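Local coordinates for folylpolyglutamate synthase/dihydrofolate synthase (Thermotoga maritima, PDB 1O5Z), which probably adds glutamate to dihydropteroate and to tetrahydrofolate polyglutamates in ATP-dependent, magnesium-requiring ligase reactions of folate biosynthesis, at residues V75-Y85 with E94-Y102; D107-M115 with A138-K147. All blocks are in the same frame, centred on the assembly; numbering follows the deposited sequence.

Interaction 1 of 2, residues V75-Y85 with E94-Y102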
loop_
_atom_site.group_PDB
_atom_site.type_symbol
_atom_site.label_atom_id
_atom_site.label_comp_id
_atom_site.label_asym_id
_atom_site.label_seq_id
_atom_site.Cartn_x
_atom_site.Cartn_y
_atom_site.Cartn_z
ATOM N N VAL A 75 10.843 6.509 11.977
ATOM C CA VAL A 75 10.739 5.692 13.204
ATOM C C VAL A 75 12.137 5.265 13.706
ATOM O O VAL A 75 12.401 5.375 14.875
ATOM C CB VAL A 75 9.816 4.478 13.029
ATOM C CG1 VAL A 75 10.018 3.435 14.180
ATOM C CG2 VAL A 75 8.375 4.958 12.984
ATOM N N SER A 76 13.025 4.833 12.802
ATOM C CA SER A 76 14.403 4.512 13.183
ATOM C C SER A 76 15.104 5.724 13.717
ATOM O O SER A 76 15.937 5.553 14.582
ATOM C CB SER A 76 15.271 3.974 12.048
ATOM O OG SER A 76 14.586 2.977 11.365
ATOM N N GLN A 77 14.814 6.926 13.186
ATOM C CA GLN A 77 15.503 8.132 13.633
ATOM C C GLN A 77 15.024 8.539 15.004
ATOM O O GLN A 77 15.646 9.370 15.684
ATOM C CB GLN A 77 15.332 9.270 12.647
ATOM C CG GLN A 77 16.103 10.521 13.006
ATOM C CD GLN A 77 17.589 10.270 13.172
ATOM O OE1 GLN A 77 18.202 9.584 12.351
ATOM N NE2 GLN A 77 18.187 10.853 14.215
ATOM N N GLY A 78 13.956 7.893 15.439
ATOM C CA GLY A 78 13.433 8.100 16.775
ATOM C C GLY A 78 12.308 9.104 16.827
ATOM O O GLY A 78 11.912 9.497 17.918
ATOM N N TYR A 79 11.793 9.544 15.692
ATOM C CA TYR A 79 10.538 10.313 15.704
ATOM C C TYR A 79 9.341 9.448 16.133
ATOM O O TYR A 79 9.260 8.247 15.821
ATOM C CB TYR A 79 10.219 10.933 14.312
ATOM C CG TYR A 79 11.201 11.986 13.844
ATOM C CD1 TYR A 79 12.217 11.647 12.993
ATOM C CD2 TYR A 79 11.114 13.313 14.259
ATOM C CE1 TYR A 79 13.122 12.567 12.534
ATOM C CE2 TYR A 79 12.053 14.265 13.823
ATOM C CZ TYR A 79 13.055 13.854 12.945
ATOM O OH TYR A 79 14.007 14.696 12.436
ATOM N N ARG A 80 8.380 10.091 16.787
ATOM C CA ARG A 80 7.113 9.456 17.035
ATOM C C ARG A 80 6.280 9.671 15.775
ATOM O O ARG A 80 5.875 10.819 15.477
ATOM C CB ARG A 80 6.441 10.049 18.261
ATOM C CG ARG A 80 5.234 9.284 18.739
ATOM C CD ARG A 80 4.748 9.695 20.126
ATOM N NE ARG A 80 4.692 8.467 20.910
ATOM C CZ ARG A 80 3.623 7.938 21.480
ATOM N NH1 ARG A 80 2.462 8.539 21.484
ATOM N NH2 ARG A 80 3.740 6.793 22.098
ATOM N N VAL A 81 5.995 8.572 15.070
ATOM C CA VAL A 81 5.418 8.626 13.748
ATOM C C VAL A 81 4.045 7.970 13.690
ATOM O O VAL A 81 3.901 6.827 14.072
ATOM C CB VAL A 81 6.361 7.916 12.731
ATOM C CG1 VAL A 81 5.813 7.900 11.297
ATOM C CG2 VAL A 81 7.724 8.574 12.762
ATOM N N GLY A 82 3.042 8.692 13.189
ATOM C CA GLY A 82 1.793 8.073 12.774
ATOM C C GLY A 82 1.898 7.806 11.284
ATOM O O GLY A 82 2.485 8.573 10.549
ATOM N N SER A 83 1.374 6.691 10.826
ATOM C CA SER A 83 1.375 6.393 9.416
ATOM C C SER A 83 0.013 5.812 9.052
ATOM O O SER A 83 -0.627 5.092 9.819
ATOM C CB SER A 83 2.545 5.456 9.032
ATOM O OG SER A 83 2.547 4.260 9.792
ATOM N N TYR A 84 -0.426 6.218 7.867
ATOM C CA TYR A 84 -1.794 6.012 7.383
ATOM C C TYR A 84 -1.779 5.350 6.009
ATOM O O TYR A 84 -1.229 5.919 5.092
ATOM C CB TYR A 84 -2.566 7.331 7.339
ATOM C CG TYR A 84 -3.979 7.103 6.978
ATOM C CD1 TYR A 84 -4.760 6.222 7.700
ATOM C CD2 TYR A 84 -4.540 7.716 5.881
ATOM C CE1 TYR A 84 -6.086 5.987 7.355
ATOM C CE2 TYR A 84 -5.851 7.478 5.517
ATOM C CZ TYR A 84 -6.620 6.623 6.254
ATOM O OH TYR A 84 -7.925 6.385 5.862
ATOM N N TYR A 85 -2.347 4.139 5.927
ATOM C CA TYR A 85 -2.384 3.391 4.687
ATOM C C TYR A 85 -3.793 3.005 4.300
ATOM O O TYR A 85 -4.705 3.058 5.105
ATOM C CB TYR A 85 -1.534 2.133 4.782
ATOM C CG TYR A 85 -0.115 2.363 5.268
ATOM C CD1 TYR A 85 0.164 2.499 6.621
ATOM C CD2 TYR A 85 0.954 2.422 4.376
ATOM C CE1 TYR A 85 1.478 2.664 7.063
ATOM C CE2 TYR A 85 2.261 2.612 4.825
ATOM C CZ TYR A 85 2.511 2.733 6.158
ATOM O OH TYR A 85 3.794 2.924 6.598
ATOM N N GLU A 94 -3.816 -2.558 9.852
ATOM C CA GLU A 94 -2.711 -2.110 8.984
ATOM C C GLU A 94 -2.805 -0.633 8.541
ATOM O O GLU A 94 -1.798 0.008 8.166
ATOM C CB GLU A 94 -2.703 -2.949 7.686
ATOM C CG GLU A 94 -2.315 -4.394 7.844
ATOM C CD GLU A 94 -2.701 -5.240 6.645
ATOM O OE1 GLU A 94 -2.762 -4.704 5.511
ATOM O OE2 GLU A 94 -2.968 -6.446 6.840
ATOM N N ARG A 95 -4.025 -0.104 8.541
ATOM C CA ARG A 95 -4.293 1.215 7.976
ATOM C C ARG A 95 -3.768 2.321 8.848
ATOM O O ARG A 95 -3.502 3.375 8.357
ATOM C CB ARG A 95 -5.813 1.430 7.751
ATOM C CG ARG A 95 -6.431 0.558 6.701
ATOM C CD ARG A 95 -7.902 0.546 6.731
ATOM N NE ARG A 95 -8.432 -0.335 5.707
ATOM C CZ ARG A 95 -8.851 0.059 4.497
ATOM N NH1 ARG A 95 -9.304 -0.860 3.646
ATOM N NH2 ARG A 95 -8.861 1.355 4.138
ATOM N N ILE A 96 -3.655 2.070 10.155
ATOM C CA ILE A 96 -3.277 3.112 11.139
ATOM C C ILE A 96 -2.221 2.575 12.098
ATOM O O ILE A 96 -2.433 1.590 12.775
ATOM C CB ILE A 96 -4.512 3.557 11.934
ATOM C CG1 ILE A 96 -5.657 3.934 10.980
ATOM C CG2 ILE A 96 -4.185 4.717 12.808
ATOM C CD1 ILE A 96 -6.925 4.270 11.704
ATOM N N ARG A 97 -1.088 3.259 12.145
ATOM C CA ARG A 97 0.065 2.784 12.856
ATOM C C ARG A 97 0.700 3.888 13.652
ATOM O O ARG A 97 0.592 5.053 13.313
ATOM C CB ARG A 97 1.072 2.205 11.883
ATOM C CG ARG A 97 0.453 1.364 10.885
ATOM C CD ARG A 97 1.447 0.553 10.101
ATOM N NE ARG A 97 0.770 -0.080 8.978
ATOM C CZ ARG A 97 1.371 -0.701 7.993
ATOM N NH1 ARG A 97 2.698 -0.832 7.970
ATOM N NH2 ARG A 97 0.626 -1.247 7.041
ATOM N N LEU A 98 1.292 3.476 14.759
ATOM C CA LEU A 98 2.121 4.299 15.615
ATOM C C LEU A 98 3.473 3.589 15.662
ATOM O O LEU A 98 3.580 2.435 16.102
ATOM C CB LEU A 98 1.544 4.383 17.020
ATOM C CG LEU A 98 2.298 5.187 18.077
ATOM C CD1 LEU A 98 2.445 6.639 17.681
ATOM C CD2 LEU A 98 1.514 5.034 19.376
ATOM N N ASN A 99 4.466 4.282 15.130
ATOM C CA ASN A 99 5.802 3.789 15.087
ATOM C C ASN A 99 5.771 2.447 14.398
ATOM O O ASN A 99 6.463 1.533 14.763
ATOM C CB ASN A 99 6.377 3.750 16.496
ATOM C CG ASN A 99 6.469 5.160 17.118
ATOM O OD1 ASN A 99 6.596 6.123 16.388
ATOM N ND2 ASN A 99 6.471 5.256 18.453
ATOM N N GLU A 100 4.921 2.371 13.384
ATOM C CA GLU A 100 4.792 1.208 12.521
ATOM C C GLU A 100 4.238 -0.037 13.219
ATOM O O GLU A 100 4.343 -1.136 12.723
ATOM C CB GLU A 100 6.109 0.988 11.770
ATOM C CG GLU A 100 6.256 1.945 10.576
ATOM C CD GLU A 100 5.198 1.721 9.536
ATOM O OE1 GLU A 100 4.902 0.531 9.215
ATOM O OE2 GLU A 100 4.670 2.707 9.009
ATOM N N GLU A 101 3.593 0.148 14.358
ATOM C CA GLU A 101 2.841 -0.906 14.976
ATOM C C GLU A 101 1.371 -0.632 14.676
ATOM O O GLU A 101 0.951 0.475 14.776
ATOM C CB GLU A 101 3.089 -0.926 16.470
ATOM C CG GLU A 101 4.397 -1.569 16.882
ATOM C CD GLU A 101 4.506 -3.028 16.399
ATOM O OE1 GLU A 101 3.824 -3.927 17.009
ATOM O OE2 GLU A 101 5.261 -3.276 15.406
ATOM N N TYR A 102 0.597 -1.655 14.315
ATOM C CA TYR A 102 -0.829 -1.474 14.019
ATOM C C TYR A 102 -1.581 -0.983 15.268
ATOM O O TYR A 102 -1.389 -1.454 16.370
ATOM C CB TYR A 102 -1.508 -2.759 13.546
ATOM C CG TYR A 102 -0.902 -3.474 12.358
ATOM C CD1 TYR A 102 -1.311 -4.768 12.037
ATOM C CD2 TYR A 102 0.082 -2.870 11.549
ATOM C CE1 TYR A 102 -0.729 -5.457 10.963
ATOM C CE2 TYR A 102 0.638 -3.538 10.476
ATOM C CZ TYR A 102 0.241 -4.811 10.177
ATOM O OH TYR A 102 0.833 -5.440 9.100
HETATM O O HOH W 1 7.592 7.360 20.253
HETATM O O HOH W 2 3.891 4.760 12.139
HETATM O O HOH W 3 -7.407 3.561 5.296
#
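Val75, in the last turn of helix 63-77, lays CG2 against the backbone of Asn99, 3.5 Å from its CA. A Schellman motif at Gly78 then ends the helix and the chain turns into strand 81-84, which pairs antiparallel with strand 96-98 as a β-hairpin. Arg80 sets one guanidinium face over the methyls of Leu98, while a water accepts from its NE and from Asn99 ND2, and NH1 points to the Lys147 carbonyl O. The side-chain carbonyl of Asn99 does the work of a backbone acceptor: OD1 accepts from Val81 N at 2.8 Å in a nearly straight bond, and its backbone N returns a bond to Val81 O. Its positive phi suits the type I' turn from Leu98 to Glu101. Gly82 faces Leu98 in a non-hydrogen-bonded pair, its CA only 3.3 Å from Arg97 O.

Ser83 and Arg97 form the hydrogen-bonded pair. With chi1 at 55°, the short Ser83 side chain directs OG to Glu100 OE2 (2.7 Å), which Tyr85 OH meets from the other face of the carboxylate at 2.6 Å. Tyr84 instead rests its ring edge near Ile96 CG1. The Tyr85 ring, its N bonded to Arg95 O, stacks off-centre on the Arg97 guanidinium, planes 29° apart, a cation-pi contact; Tyr102 CE2 lies over the centre of the opposite guanidinium face. Arg97 is fixed in rotation by NE and NH2, both gripping Glu94 O, and by the salt bridge from NH1 to Glu100 OE1 (2.9 Å); this pairing would favour the charged form of Glu100.

Strand 81-84 runs between 96-98 and the parallel strand 151-155 in the sheet of the Mur ligase middle domain. Helix 63-77 covers the face bearing Ser83, whereas helix 132-146 packs on that of Tyr84 and Ile96.

Interaction 2 of 2, residues D107-M115 with A138-K147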
loop_
_atom_site.group_PDB
_atom_site.type_symbol
_atom_site.label_atom_id
_atom_site.label_comp_id
_atom_site.label_asym_id
_atom_site.label_seq_id
_atom_site.Cartn_x
_atom_site.Cartn_y
_atom_site.Cartn_z
ATOM N N ASP A 107 -7.868 0.540 20.795
ATOM C CA ASP A 107 -7.809 1.913 20.392
ATOM C C ASP A 107 -8.724 2.272 19.238
ATOM O O ASP A 107 -9.206 3.408 19.159
ATOM C CB ASP A 107 -6.381 2.297 20.048
ATOM C CG ASP A 107 -5.544 2.573 21.306
ATOM O OD1 ASP A 107 -6.127 2.708 22.420
ATOM O OD2 ASP A 107 -4.297 2.673 21.257
ATOM N N VAL A 108 -8.942 1.346 18.321
ATOM C CA VAL A 108 -9.863 1.600 17.252
ATOM C C VAL A 108 -11.238 1.855 17.902
ATOM O O VAL A 108 -11.940 2.813 17.576
ATOM C CB VAL A 108 -9.952 0.412 16.303
ATOM C CG1 VAL A 108 -11.268 0.501 15.447
ATOM C CG2 VAL A 108 -8.680 0.285 15.437
ATOM N N VAL A 109 -11.593 0.989 18.836
ATOM C CA VAL A 109 -12.847 1.123 19.573
ATOM C C VAL A 109 -12.895 2.484 20.292
ATOM O O VAL A 109 -13.884 3.199 20.196
ATOM C CB VAL A 109 -13.027 -0.058 20.543
ATOM C CG1 VAL A 109 -14.195 0.160 21.511
ATOM C CG2 VAL A 109 -13.284 -1.292 19.789
ATOM N N LYS A 110 -11.802 2.849 20.955
ATOM C CA LYS A 110 -11.718 4.129 21.673
ATOM C C LYS A 110 -11.901 5.338 20.774
ATOM O O LYS A 110 -12.698 6.216 21.075
ATOM C CB LYS A 110 -10.384 4.259 22.432
ATOM C CG LYS A 110 -10.349 3.514 23.819
ATOM C CD LYS A 110 -8.885 3.448 24.353
ATOM C CE LYS A 110 -8.802 3.472 25.895
ATOM N NZ LYS A 110 -7.842 4.564 26.402
ATOM N N ILE A 111 -11.138 5.411 19.696
ATOM C CA ILE A 111 -11.303 6.500 18.767
ATOM C C ILE A 111 -12.705 6.504 18.175
ATOM O O ILE A 111 -13.318 7.558 18.058
ATOM C CB ILE A 111 -10.226 6.517 17.674
ATOM C CG1 ILE A 111 -8.975 7.278 18.163
ATOM C CG2 ILE A 111 -10.687 7.301 16.418
ATOM C CD1 ILE A 111 -8.010 6.400 18.629
ATOM N N TYR A 112 -13.240 5.345 17.841
ATOM C CA TYR A 112 -14.589 5.320 17.358
ATOM C C TYR A 112 -15.602 5.897 18.408
ATOM O O TYR A 112 -16.460 6.673 18.076
ATOM C CB TYR A 112 -14.990 3.906 16.941
ATOM C CG TYR A 112 -16.423 3.903 16.578
ATOM C CD1 TYR A 112 -16.839 4.365 15.335
ATOM C CD2 TYR A 112 -17.372 3.541 17.505
ATOM C CE1 TYR A 112 -18.167 4.410 15.028
ATOM C CE2 TYR A 112 -18.674 3.586 17.219
ATOM C CZ TYR A 112 -19.076 4.025 15.978
ATOM O OH TYR A 112 -20.436 4.086 15.726
ATOM N N GLU A 113 -15.490 5.516 19.657
ATOM C CA GLU A 113 -16.399 6.005 20.665
ATOM C C GLU A 113 -16.317 7.512 20.875
ATOM O O GLU A 113 -17.337 8.178 21.020
ATOM C CB GLU A 113 -16.176 5.235 21.932
ATOM C CG GLU A 113 -16.851 3.898 21.773
ATOM C CD GLU A 113 -16.634 2.959 22.943
ATOM O OE1 GLU A 113 -15.818 3.292 23.876
ATOM O OE2 GLU A 113 -17.298 1.872 22.904
ATOM N N THR A 114 -15.110 8.054 20.816
ATOM C CA THR A 114 -14.917 9.513 20.691
ATOM C C THR A 114 -15.665 10.194 19.533
ATOM O O THR A 114 -16.307 11.223 19.752
ATOM C CB THR A 114 -13.441 9.805 20.586
ATOM O OG1 THR A 114 -12.822 9.236 21.738
ATOM C CG2 THR A 114 -13.161 11.293 20.707
ATOM N N MET A 115 -15.612 9.614 18.343
ATOM C CA MET A 115 -16.239 10.192 17.139
ATOM C C MET A 115 -17.735 9.913 17.017
ATOM O O MET A 115 -18.442 10.662 16.361
ATOM C CB MET A 115 -15.568 9.619 15.897
ATOM C CG MET A 115 -14.114 9.917 15.832
ATOM S SD MET A 115 -13.287 8.974 14.537
ATOM C CE MET A 115 -14.167 9.612 13.126
ATOM N N ALA A 138 -10.252 10.220 9.293
ATOM C CA ALA A 138 -10.428 11.079 10.450
ATOM C C ALA A 138 -10.034 10.335 11.733
ATOM O O ALA A 138 -9.486 10.936 12.690
ATOM C CB ALA A 138 -11.863 11.572 10.502
ATOM N N MET A 139 -10.357 9.037 11.764
ATOM C CA MET A 139 -9.911 8.184 12.843
ATOM C C MET A 139 -8.397 8.197 12.972
ATOM O O MET A 139 -7.873 8.340 14.046
ATOM C CB MET A 139 -10.328 6.762 12.590
ATOM C CG MET A 139 -11.799 6.468 12.827
ATOM S SD MET A 139 -12.158 4.665 12.635
ATOM C CE MET A 139 -10.654 3.951 13.407
ATOM N N ALA A 140 -7.684 8.025 11.858
ATOM C CA ALA A 140 -6.244 8.094 11.894
ATOM C C ALA A 140 -5.783 9.434 12.397
ATOM O O ALA A 140 -4.976 9.497 13.287
ATOM C CB ALA A 140 -5.693 7.821 10.546
ATOM N N PHE A 141 -6.313 10.517 11.839
ATOM C CA PHE A 141 -5.903 11.866 12.256
ATOM C C PHE A 141 -6.102 12.098 13.732
ATOM O O PHE A 141 -5.266 12.686 14.399
ATOM C CB PHE A 141 -6.661 12.943 11.507
ATOM C CG PHE A 141 -6.172 13.193 10.118
ATOM C CD1 PHE A 141 -7.077 13.307 9.075
ATOM C CD2 PHE A 141 -4.819 13.399 9.853
ATOM C CE1 PHE A 141 -6.639 13.545 7.735
ATOM C CE2 PHE A 141 -4.391 13.669 8.551
ATOM C CZ PHE A 141 -5.318 13.749 7.488
ATOM N N LEU A 142 -7.236 11.650 14.232
ATOM C CA LEU A 142 -7.564 11.801 15.649
ATOM C C LEU A 142 -6.601 10.963 16.506
ATOM O O LEU A 142 -6.089 11.403 17.519
ATOM C CB LEU A 142 -9.013 11.328 15.867
ATOM C CG LEU A 142 -9.581 11.572 17.249
ATOM C CD1 LEU A 142 -9.345 12.986 17.641
ATOM C CD2 LEU A 142 -11.072 11.202 17.341
ATOM N N TYR A 143 -6.354 9.737 16.066
ATOM C CA TYR A 143 -5.477 8.837 16.780
ATOM C C TYR A 143 -4.060 9.438 16.884
ATOM O O TYR A 143 -3.476 9.459 17.941
ATOM C CB TYR A 143 -5.467 7.512 16.046
ATOM C CG TYR A 143 -4.519 6.492 16.560
ATOM C CD1 TYR A 143 -4.799 5.784 17.707
ATOM C CD2 TYR A 143 -3.373 6.153 15.836
ATOM C CE1 TYR A 143 -3.960 4.807 18.156
ATOM C CE2 TYR A 143 -2.532 5.173 16.269
ATOM C CZ TYR A 143 -2.838 4.484 17.422
ATOM O OH TYR A 143 -2.015 3.500 17.882
ATOM N N PHE A 144 -3.541 9.932 15.767
ATOM C CA PHE A 144 -2.264 10.574 15.744
ATOM C C PHE A 144 -2.217 11.723 16.693
ATOM O O PHE A 144 -1.193 11.930 17.311
ATOM C CB PHE A 144 -1.922 11.060 14.332
ATOM C CG PHE A 144 -1.894 9.980 13.313
ATOM C CD1 PHE A 144 -1.574 8.663 13.653
ATOM C CD2 PHE A 144 -2.168 10.268 11.989
ATOM C CE1 PHE A 144 -1.555 7.648 12.699
ATOM C CE2 PHE A 144 -2.139 9.264 11.026
ATOM C CZ PHE A 144 -1.820 7.932 11.400
ATOM N N ALA A 145 -3.290 12.491 16.778
ATOM C CA ALA A 145 -3.390 13.564 17.766
ATOM C C ALA A 145 -3.433 13.014 19.216
ATOM O O ALA A 145 -2.681 13.468 20.087
ATOM C CB ALA A 145 -4.636 14.438 17.495
ATOM N N GLU A 146 -4.285 12.022 19.483
ATOM C CA GLU A 146 -4.393 11.508 20.841
ATOM C C GLU A 146 -3.009 10.938 21.195
ATOM O O GLU A 146 -2.595 11.000 22.340
ATOM C CB GLU A 146 -5.581 10.516 21.061
ATOM C CG GLU A 146 -6.899 10.868 20.323
ATOM C CD GLU A 146 -8.245 10.877 21.127
ATOM O OE1 GLU A 146 -8.774 12.021 21.326
ATOM O OE2 GLU A 146 -8.856 9.804 21.505
ATOM N N LYS A 147 -2.248 10.454 20.223
ATOM C CA LYS A 147 -0.946 9.858 20.542
ATOM C C LYS A 147 0.202 10.863 20.536
ATOM O O LYS A 147 1.356 10.467 20.721
ATOM C CB LYS A 147 -0.593 8.722 19.561
ATOM C CG LYS A 147 -1.462 7.500 19.699
ATOM C CD LYS A 147 -1.244 6.818 21.029
ATOM C CE LYS A 147 -2.101 5.561 21.121
ATOM N NZ LYS A 147 -1.954 4.828 22.428
HETATM O O HOH W 4 -3.087 1.522 19.357
#
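Asp107 OD2 and Lys147 NZ, 3.4 Å apart, make a weak hydrogen bond within a long salt bridge, at one end of a helix-helix packing contact in the Mur ligase middle domain. A water gives Asp107 OD2 a second partner and passes on to Tyr143 OH, so the carboxylate is tied to both residues at this end of helix 132-146. The same oxygen lies at the edge of the Tyr143 ring, near its plane, and Lys147 CG sits over the ring face.

The axes of segments 107-115 and 138-146 cross steeply, at 104°, and approach to 9.9 Å. Ile111 is the knob in a hole made by Met139, Leu142, Tyr143 and Glu146. Its β-branch divides the work: CG2, anti to the backbone N, goes to Met139 and Leu142, while Ile111 CD1 presses on the edge of the Tyr143 ring, 3.4 Å from Tyr143 CD1. Farther along, Thr114 lays its methyl near Leu142 CD2, its hydroxyl bonded back to Lys110 O. Flexible, unbranched Met115 slides antiparallel past Leu142, and small Ala138 admits its CE. Met115 and Met139 cross at about a right angle, bringing Met115 SD to 3.4 Å from Met139 CG.

The two contacts meet along helix 132-146. Interaction 1 pairs neighbouring strands within the sheet, and interaction 2 packs that helix, which lies on the sheet, against helix 105-122 beyond it, so the layers follow one another outward. Tyr84 touches Ala140, Gly82 CA and Arg97 O lie against the Phe144 ring, and Arg80 NH1 reaches Lys147 O, a probable hydrogen bond modelled unusually short. Both are largely buried, but interaction 1 lies nearer the chain's centre and draws on backbone bonds, a carboxylate shared by two hydroxyls and a cation-pi stack, whereas interaction 2 relies on interdigitated apolar side chains and one weak salt bridge, with exposed Thr114 and Glu146 at its margin. Strand 101-102 leads directly into helix 105-122.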